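Local coordinates for monosaccharide ABC transporter substrate-binding protein, CUT2 family (Bradyrhizobium sp., PDB 4YHS) that probably binds a sugar or related small solute in the periplasm and hands it to a membrane-bound ABC transporter for import, at residues K205-A210 against I216-P221; E236-L239 against N244-Y247; G281-I286 against N342-D347. One frame throughout, in Å; residues are numbered along the deposited sequence.

Contact 1: residues K205-A210 against I216-P221; sequences KGFMDA and IKVLEP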
loop_
_atom_site.group_PDB
_atom_site.type_symbol
_atom_site.label_atom_id
_atom_site.label_comp_id
_atom_site.label_asym_id
_atom_site.label_seq_id
_atom_site.Cartn_x
_atom_site.Cartn_y
_atom_site.Cartn_z
ATOM N N LYS A 205 -14.944 3.713 -4.929
ATOM C CA LYS A 205 -16.093 3.085 -4.309
ATOM C C LYS A 205 -16.008 3.158 -2.796
ATOM O O LYS A 205 -16.979 3.506 -2.132
ATOM C CB LYS A 205 -16.230 1.613 -4.751
ATOM C CG LYS A 205 -16.666 1.419 -6.195
ATOM C CD LYS A 205 -16.996 -0.055 -6.483
ATOM C CE LYS A 205 -17.411 -0.276 -7.937
ATOM N NZ LYS A 205 -16.351 0.148 -8.919
ATOM N N GLY A 206 -14.843 2.840 -2.251
ATOM C CA GLY A 206 -14.650 2.924 -0.814
ATOM C C GLY A 206 -14.883 4.318 -0.247
ATOM O O GLY A 206 -15.570 4.484 0.764
ATOM N N PHE A 207 -14.309 5.324 -0.897
ATOM C CA PHE A 207 -14.458 6.712 -0.466
ATOM C C PHE A 207 -15.932 7.140 -0.498
ATOM O O PHE A 207 -16.433 7.729 0.447
ATOM C CB PHE A 207 -13.616 7.627 -1.348
ATOM C CG PHE A 207 -13.611 9.049 -0.908
ATOM C CD1 PHE A 207 -12.832 9.450 0.159
ATOM C CD2 PHE A 207 -14.400 9.987 -1.556
ATOM C CE1 PHE A 207 -12.820 10.776 0.591
ATOM C CE2 PHE A 207 -14.404 11.312 -1.139
ATOM C CZ PHE A 207 -13.613 11.708 -0.059
HETATM N N MSE A 208 -16.616 6.814 -1.582
HETATM C CA MSE A 208 -17.999 7.236 -1.757
HETATM C C MSE A 208 -18.892 6.507 -0.763
HETATM O O MSE A 208 -19.812 7.113 -0.213
HETATM C CB MSE A 208 -18.492 6.983 -3.185
HETATM C CG MSE A 208 -17.812 7.804 -4.257
HETATM SE SE MSE A 208 -17.909 9.755 -3.941
HETATM C CE MSE A 208 -19.825 10.098 -4.330
ATOM N N ASP A 209 -18.628 5.217 -0.540
ATOM C CA ASP A 209 -19.449 4.425 0.374
ATOM C C ASP A 209 -19.268 5.022 1.755
ATOM O O ASP A 209 -20.239 5.187 2.484
ATOM C CB ASP A 209 -19.073 2.937 0.402
ATOM C CG ASP A 209 -19.473 2.185 -0.850
ATOM O OD1 ASP A 209 -20.262 2.700 -1.676
ATOM O OD2 ASP A 209 -18.991 1.034 -0.988
ATOM N N ALA A 210 -18.032 5.366 2.106
ATOM C CA ALA A 210 -17.746 5.810 3.472
ATOM C C ALA A 210 -18.301 7.196 3.825
ATOM O O ALA A 210 -18.615 7.432 4.992
ATOM C CB ALA A 210 -16.213 5.764 3.741
ATOM N N ILE A 216 -20.943 15.645 4.113
ATOM C CA ILE A 216 -20.038 15.773 2.982
ATOM C C ILE A 216 -20.796 15.699 1.670
ATOM O O ILE A 216 -21.593 14.778 1.443
ATOM C CB ILE A 216 -18.956 14.662 2.980
ATOM C CG1 ILE A 216 -18.020 14.806 4.192
ATOM C CG2 ILE A 216 -18.162 14.693 1.687
ATOM C CD1 ILE A 216 -17.324 13.525 4.533
ATOM N N LYS A 217 -20.532 16.673 0.807
ATOM C CA LYS A 217 -20.951 16.609 -0.585
ATOM C C LYS A 217 -19.682 16.424 -1.427
ATOM O O LYS A 217 -18.758 17.223 -1.330
ATOM C CB LYS A 217 -21.716 17.876 -0.980
ATOM C CG LYS A 217 -21.870 18.094 -2.508
ATOM C CD LYS A 217 -22.674 16.996 -3.198
ATOM C CE LYS A 217 -22.583 17.091 -4.713
ATOM N NZ LYS A 217 -23.277 15.947 -5.399
ATOM N N VAL A 218 -19.647 15.370 -2.236
ATOM C CA VAL A 218 -18.519 15.138 -3.122
ATOM C C VAL A 218 -18.855 15.611 -4.537
ATOM O O VAL A 218 -19.900 15.262 -5.111
ATOM C CB VAL A 218 -18.124 13.654 -3.138
ATOM C CG1 VAL A 218 -16.849 13.466 -3.862
ATOM C CG2 VAL A 218 -17.974 13.135 -1.746
ATOM N N LEU A 219 -17.985 16.446 -5.096
ATOM C CA LEU A 219 -18.178 16.899 -6.470
ATOM C C LEU A 219 -18.000 15.702 -7.375
ATOM O O LEU A 219 -17.434 14.702 -6.950
ATOM C CB LEU A 219 -17.182 17.992 -6.830
ATOM C CG LEU A 219 -17.329 19.300 -6.057
ATOM C CD1 LEU A 219 -16.210 20.284 -6.435
ATOM C CD2 LEU A 219 -18.692 19.913 -6.294
ATOM N N GLU A 220 -18.470 15.794 -8.615
ATOM C CA GLU A 220 -18.246 14.700 -9.539
ATOM C C GLU A 220 -16.730 14.447 -9.598
ATOM O O GLU A 220 -15.935 15.395 -9.607
ATOM C CB GLU A 220 -18.820 15.004 -10.930
ATOM C CG GLU A 220 -20.349 15.181 -10.962
ATOM C CD GLU A 220 -21.146 13.885 -10.708
ATOM O OE1 GLU A 220 -20.637 12.946 -10.053
ATOM O OE2 GLU A 220 -22.303 13.812 -11.175
ATOM N N PRO A 221 -16.329 13.173 -9.599
ATOM C CA PRO A 221 -14.908 12.820 -9.646
ATOM C C PRO A 221 -14.215 13.344 -10.887
ATOM O O PRO A 221 -14.770 13.278 -11.995
ATOM C CB PRO A 221 -14.929 11.289 -9.638
ATOM C CG PRO A 221 -16.279 10.919 -10.115
ATOM C CD PRO A 221 -17.174 11.964 -9.539
#

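Contact 2: residues E236-L239 against N244-Y247; sequences EDAL and NIRY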
loop_
_atom_site.group_PDB
_atom_site.type_symbol
_atom_site.label_atom_id
_atom_site.label_comp_id
_atom_site.label_asym_id
_atom_site.label_seq_id
_atom_site.Cartn_x
_atom_site.Cartn_y
_atom_site.Cartn_z
ATOM N N GLU A 236 -6.768 23.084 -10.040
ATOM C CA GLU A 236 -6.958 24.487 -10.439
ATOM C C GLU A 236 -8.364 24.712 -10.976
ATOM O O GLU A 236 -9.098 25.602 -10.532
ATOM C CB GLU A 236 -5.934 24.903 -11.494
ATOM C CG GLU A 236 -4.521 25.065 -10.984
ATOM C CD GLU A 236 -3.514 25.193 -12.115
ATOM O OE1 GLU A 236 -3.783 25.974 -13.052
ATOM O OE2 GLU A 236 -2.468 24.503 -12.078
ATOM N N ASP A 237 -8.749 23.876 -11.935
ATOM C CA ASP A 237 -10.035 24.005 -12.583
ATOM C C ASP A 237 -11.173 23.850 -11.583
ATOM O O ASP A 237 -12.166 24.570 -11.670
ATOM C CB ASP A 237 -10.169 22.972 -13.706
ATOM C CG ASP A 237 -9.317 23.309 -14.919
ATOM O OD1 ASP A 237 -8.829 24.457 -15.035
ATOM O OD2 ASP A 237 -9.143 22.402 -15.761
ATOM N N ALA A 238 -10.995 22.954 -10.608
ATOM C CA ALA A 238 -12.015 22.727 -9.595
ATOM C C ALA A 238 -12.179 23.960 -8.692
ATOM O O ALA A 238 -13.304 24.384 -8.410
ATOM C CB ALA A 238 -11.679 21.504 -8.772
ATOM N N LEU A 239 -11.061 24.532 -8.264
ATOM C CA LEU A 239 -11.097 25.717 -7.405
ATOM C C LEU A 239 -11.755 26.875 -8.127
ATOM O O LEU A 239 -12.457 27.686 -7.518
ATOM C CB LEU A 239 -9.681 26.083 -6.955
ATOM C CG LEU A 239 -9.050 25.049 -6.007
ATOM C CD1 LEU A 239 -7.610 25.345 -5.713
ATOM C CD2 LEU A 239 -9.816 24.947 -4.701
ATOM N N ASN A 244 -15.775 27.710 -3.043
ATOM C CA ASN A 244 -15.980 27.367 -1.640
ATOM C C ASN A 244 -15.648 25.929 -1.267
ATOM O O ASN A 244 -16.010 25.480 -0.168
ATOM C CB ASN A 244 -17.422 27.668 -1.264
ATOM C CG ASN A 244 -17.600 27.906 0.213
ATOM O OD1 ASN A 244 -18.296 27.154 0.896
ATOM N ND2 ASN A 244 -16.964 28.957 0.720
ATOM N N ILE A 245 -14.944 25.208 -2.151
ATOM C CA ILE A 245 -14.489 23.855 -1.835
ATOM C C ILE A 245 -13.815 23.910 -0.478
ATOM O O ILE A 245 -13.069 24.851 -0.218
ATOM C CB ILE A 245 -13.497 23.300 -2.873
ATOM C CG1 ILE A 245 -14.220 22.876 -4.142
ATOM C CG2 ILE A 245 -12.796 22.054 -2.352
ATOM C CD1 ILE A 245 -13.267 22.531 -5.281
ATOM N N ARG A 246 -14.094 22.934 0.385
ATOM C CA ARG A 246 -13.472 22.881 1.720
ATOM C C ARG A 246 -12.290 21.891 1.761
ATOM O O ARG A 246 -11.305 22.114 2.467
ATOM C CB ARG A 246 -14.533 22.502 2.755
ATOM C CG ARG A 246 -14.014 22.399 4.173
ATOM C CD ARG A 246 -13.487 23.738 4.678
ATOM N NE ARG A 246 -12.945 23.588 6.026
ATOM C CZ ARG A 246 -11.714 23.173 6.299
ATOM N NH1 ARG A 246 -10.861 22.876 5.317
ATOM N NH2 ARG A 246 -11.335 23.057 7.564
ATOM N N TYR A 247 -12.396 20.800 1.006
ATOM C CA TYR A 247 -11.325 19.799 0.937
ATOM C C TYR A 247 -10.999 19.417 -0.482
ATOM O O TYR A 247 -11.890 19.305 -1.317
ATOM C CB TYR A 247 -11.686 18.508 1.670
ATOM C CG TYR A 247 -11.971 18.687 3.123
ATOM C CD1 TYR A 247 -10.946 18.814 4.031
ATOM C CD2 TYR A 247 -13.278 18.742 3.580
ATOM C CE1 TYR A 247 -11.199 18.981 5.368
ATOM C CE2 TYR A 247 -13.556 18.918 4.931
ATOM C CZ TYR A 247 -12.491 19.023 5.818
ATOM O OH TYR A 247 -12.704 19.197 7.158
#

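Contact 3: residues G281-I286 against N342-D347; sequences GVYEGI and NILPPD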
loop_
_atom_site.group_PDB
_atom_site.type_symbol
_atom_site.label_atom_id
_atom_site.label_comp_id
_atom_site.label_asym_id
_atom_site.label_seq_id
_atom_site.Cartn_x
_atom_site.Cartn_y
_atom_site.Cartn_z
ATOM N N GLY A 281 6.382 12.573 0.057
ATOM C CA GLY A 281 5.912 13.938 -0.136
ATOM C C GLY A 281 4.664 14.224 0.696
ATOM O O GLY A 281 4.534 15.274 1.314
ATOM N N VAL A 282 3.741 13.269 0.739
ATOM C CA VAL A 282 2.555 13.428 1.572
ATOM C C VAL A 282 2.930 13.453 3.068
ATOM O O VAL A 282 2.452 14.293 3.833
ATOM C CB VAL A 282 1.539 12.321 1.298
ATOM C CG1 VAL A 282 0.375 12.327 2.350
ATOM C CG2 VAL A 282 0.982 12.471 -0.119
ATOM N N TYR A 283 3.850 12.584 3.461
ATOM C CA TYR A 283 4.336 12.511 4.846
ATOM C C TYR A 283 4.926 13.861 5.266
ATOM O O TYR A 283 4.601 14.393 6.326
ATOM C CB TYR A 283 5.359 11.365 4.946
ATOM C CG TYR A 283 5.842 11.008 6.338
ATOM C CD1 TYR A 283 5.160 10.092 7.125
ATOM C CD2 TYR A 283 6.989 11.564 6.846
ATOM C CE1 TYR A 283 5.625 9.762 8.407
ATOM C CE2 TYR A 283 7.453 11.233 8.098
ATOM C CZ TYR A 283 6.780 10.320 8.861
ATOM O OH TYR A 283 7.257 10.036 10.123
ATOM N N GLU A 284 5.793 14.424 4.436
ATOM C CA GLU A 284 6.445 15.669 4.795
ATOM C C GLU A 284 5.394 16.775 4.889
ATOM O O GLU A 284 5.438 17.623 5.779
ATOM C CB GLU A 284 7.529 16.022 3.778
ATOM C CG GLU A 284 8.164 17.373 3.988
ATOM C CD GLU A 284 8.980 17.485 5.298
ATOM O OE1 GLU A 284 9.259 16.464 5.959
ATOM O OE2 GLU A 284 9.338 18.620 5.671
ATOM N N GLY A 285 4.428 16.726 3.980
ATOM C CA GLY A 285 3.334 17.669 3.977
ATOM C C GLY A 285 2.538 17.661 5.282
ATOM O O GLY A 285 2.179 18.713 5.777
ATOM N N ILE A 286 2.258 16.479 5.825
ATOM C CA ILE A 286 1.532 16.336 7.090
ATOM C C ILE A 286 2.370 16.909 8.200
ATOM O O ILE A 286 1.887 17.707 9.000
ATOM C CB ILE A 286 1.144 14.835 7.372
ATOM C CG1 ILE A 286 0.146 14.353 6.311
ATOM C CG2 ILE A 286 0.530 14.671 8.790
ATOM C CD1 ILE A 286 -0.157 12.872 6.275
ATOM N N ASN A 342 7.856 1.943 9.787
ATOM C CA ASN A 342 6.764 0.972 9.584
ATOM C C ASN A 342 5.920 1.317 8.341
ATOM O O ASN A 342 5.186 0.468 7.820
ATOM C CB ASN A 342 5.864 0.900 10.800
ATOM C CG ASN A 342 6.558 0.297 11.983
ATOM O OD1 ASN A 342 7.611 -0.348 11.837
ATOM N ND2 ASN A 342 5.994 0.500 13.169
ATOM N N ILE A 343 6.006 2.571 7.879
ATOM C CA ILE A 343 5.059 3.035 6.848
ATOM C C ILE A 343 5.702 3.672 5.644
ATOM O O ILE A 343 5.004 3.915 4.673
ATOM C CB ILE A 343 3.999 4.042 7.415
ATOM C CG1 ILE A 343 4.644 5.301 8.013
ATOM C CG2 ILE A 343 3.144 3.345 8.477
ATOM C CD1 ILE A 343 3.621 6.386 8.354
ATOM N N LEU A 344 7.012 3.887 5.703
ATOM C CA LEU A 344 7.809 4.399 4.591
ATOM C C LEU A 344 9.229 3.868 4.720
ATOM O O LEU A 344 9.652 3.471 5.817
ATOM C CB LEU A 344 7.833 5.915 4.595
ATOM C CG LEU A 344 6.640 6.722 4.069
ATOM C CD1 LEU A 344 6.882 8.205 4.359
ATOM C CD2 LEU A 344 6.472 6.478 2.594
ATOM N N PRO A 345 10.001 3.902 3.624
ATOM C CA PRO A 345 11.418 3.615 3.836
ATOM C C PRO A 345 12.090 4.737 4.610
ATOM O O PRO A 345 11.605 5.868 4.550
ATOM C CB PRO A 345 11.970 3.519 2.411
ATOM C CG PRO A 345 11.080 4.412 1.624
ATOM C CD PRO A 345 9.710 4.224 2.207
ATOM N N PRO A 346 13.193 4.452 5.322
ATOM C CA PRO A 346 13.942 5.546 5.942
ATOM C C PRO A 346 14.401 6.538 4.878
ATOM O O PRO A 346 14.650 6.095 3.750
ATOM C CB PRO A 346 15.149 4.828 6.582
ATOM C CG PRO A 346 14.647 3.385 6.764
ATOM C CD PRO A 346 13.818 3.141 5.569
ATOM N N ASP A 347 14.506 7.820 5.207
ATOM C CA ASP A 347 15.190 8.761 4.306
ATOM C C ASP A 347 16.593 8.287 3.982
ATOM O O ASP A 347 17.318 7.824 4.846
ATOM C CB ASP A 347 15.276 10.149 4.928
ATOM C CG ASP A 347 13.925 10.721 5.258
ATOM O OD1 ASP A 347 13.249 11.179 4.335
ATOM O OD2 ASP A 347 13.550 10.712 6.435
#

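Contact 1: residues K205-A210 against I216-P221
Met208 and Val218 mark the closest passage of the two backbones, with their CA atoms 8.0 Å apart; no hydrogen bond runs between the segments. Residues 205-210 are a piece of helix 198-211; the short strand 216-218 follows it and runs on into the turn at 219-221. Val218 points its side chain at the helix and is met by two residues in succession. Met208, modelled as selenomethionine, has its chain folded at both chi2 (-56°) and chi3 (-72°), and this curl brings the selenium end-on to the valine. There SE lies 3.9 Å from Val218 CG1 and 4.0 Å from both Val218 CB and Val218 CG2, while the terminal methyl CE rests against Val218 CB at 4.1 Å. Phe207 comes to the same valine from the neighbouring helix position: its CE2 stands 4.1 Å from Val218 CG2, the methyl approaching the ring obliquely. The phenyl group is also stacked on Trp190 of the adjacent strand 186-191, whose side chain touches Val218 as well, so Phe207, Trp190 and Val218 share one apolar layer between helix and sheet. Lys217 is bonded through its backbone to Val186 and Val188 of that strand, and Leu219 to Val188. Strand 186-191, helix 198-211 and strand 216-218 together form a beta-alpha-beta crossover, and this contact presses its helix onto its second strand.

Contact 2: residues E236-L239 against N244-Y247
Ile245 brings CD1 to the helix through two torsions: CG1 stands anti to the carbonyl carbon (chi1 -76°), and the chain then runs on extended (chi2 171°), so the delta methyl projects towards Ala238 and Leu239. These two residues lie in the last turn of helix 228-241, and Ile245 sits in the loop that turns the chain back into strand 247-250. This is the return leg of a beta-alpha-beta connection in the four-stranded parallel sheet: the chain leaves strand 216-218, passes through the helix and comes back on the other side of strand 186-191. The CA atoms of Leu239 and Ile245 are 6.8 Å apart, and no hydrogen bond joins the segments, so the contact rests on van der Waals packing around a single methyl. Ile245 CD1 lies 3.6 Å from the backbone oxygen Ala238 O and 4.0 Å from Ala238 CB, touching both the carbonyl and the side chain of one helix residue. Leu239 adds one branch: its CD2 reaches within 4.3 Å of Ile245 CD1. Around this core, Ile245 also packs on Val187 and Leu219, Ala238 on Phe191, and Leu239 on Leu267. Beyond the isoleucine the chain enters the sheet, with backbone hydrogen bonds joining Arg246 to Val187 and Asp272; the Arg246 side chain adds a salt bridge to Asp272, and Tyr247 OH is hydrogen-bonded to His179, just past helix 164-178. The Arg246 side chain lies over the next residue, with Arg246 CG 3.6 Å above one face of the Tyr247 ring, offset toward the rim, while Tyr247 OH sits 4.1 Å above the centre of the Arg246 guanidinium plane.

Contact 3: residues G281-I286 against N342-D347
Tyr283 on helix 280-287 faces Leu344 in the irregular 342-347 segment, and their CA atoms, 8.8 Å apart, are the nearest pair between the two backbones. The tyrosine stands off the helix with CG anti to its own nitrogen (chi1 -172°), and two aliphatic ends meet it at different heights. Leu344 takes the root of the side chain: its extended CD1 branch lies 3.6 Å from Tyr283 CB and at the same distance from Tyr283 CG, and it remains within 3.8 Å of Tyr283 CD1. Ile343 takes the ring further out, with its CD1 lying 3.9 Å from Tyr283 CE1. Both methyls come to the ring obliquely, although the Ile343 side chain as a whole crosses the tyrosine at about a right angle. In the two-lobed fold of periplasmic sugar-binding proteins, helix 280-287 comes directly after strand 272-275 of the four-stranded parallel sheet. The 342-347 segment belongs to the C-terminal tail beyond strand 322-331, and its Pro345 and Pro346 pack on Leu74 and Tyr78 of helix 71-87 in the other lobe. Ile343 reaches its place with CG1 in the crowded position between the backbone nitrogen and carbonyl carbon (chi1 60°), and it also touches Ala296 of strand 293-296. The tyrosine is buried, with Ile335 and Gln340 packed against it as well.

How the contacts relate
Contacts 1 and 2 follow one another along the chain and belong to the lobe built on the four-stranded parallel sheet. Their centres are 15 Å apart, and they meet where Leu219 CD1 packs 3.9 Å from Ile245 CD1. Strand 216-218, in contact 1, is followed in the chain by helix 228-241 of contact 2, so the pair describes successive crossovers on one sheet. Contact 3 comes last, with its centre 26 Å from each of the others and no touch to either. It joins a helix of the same lobe to the C-terminal tail packed against the other lobe, and so lies at the junction of the two lobes whose cleft holds the solute in this family.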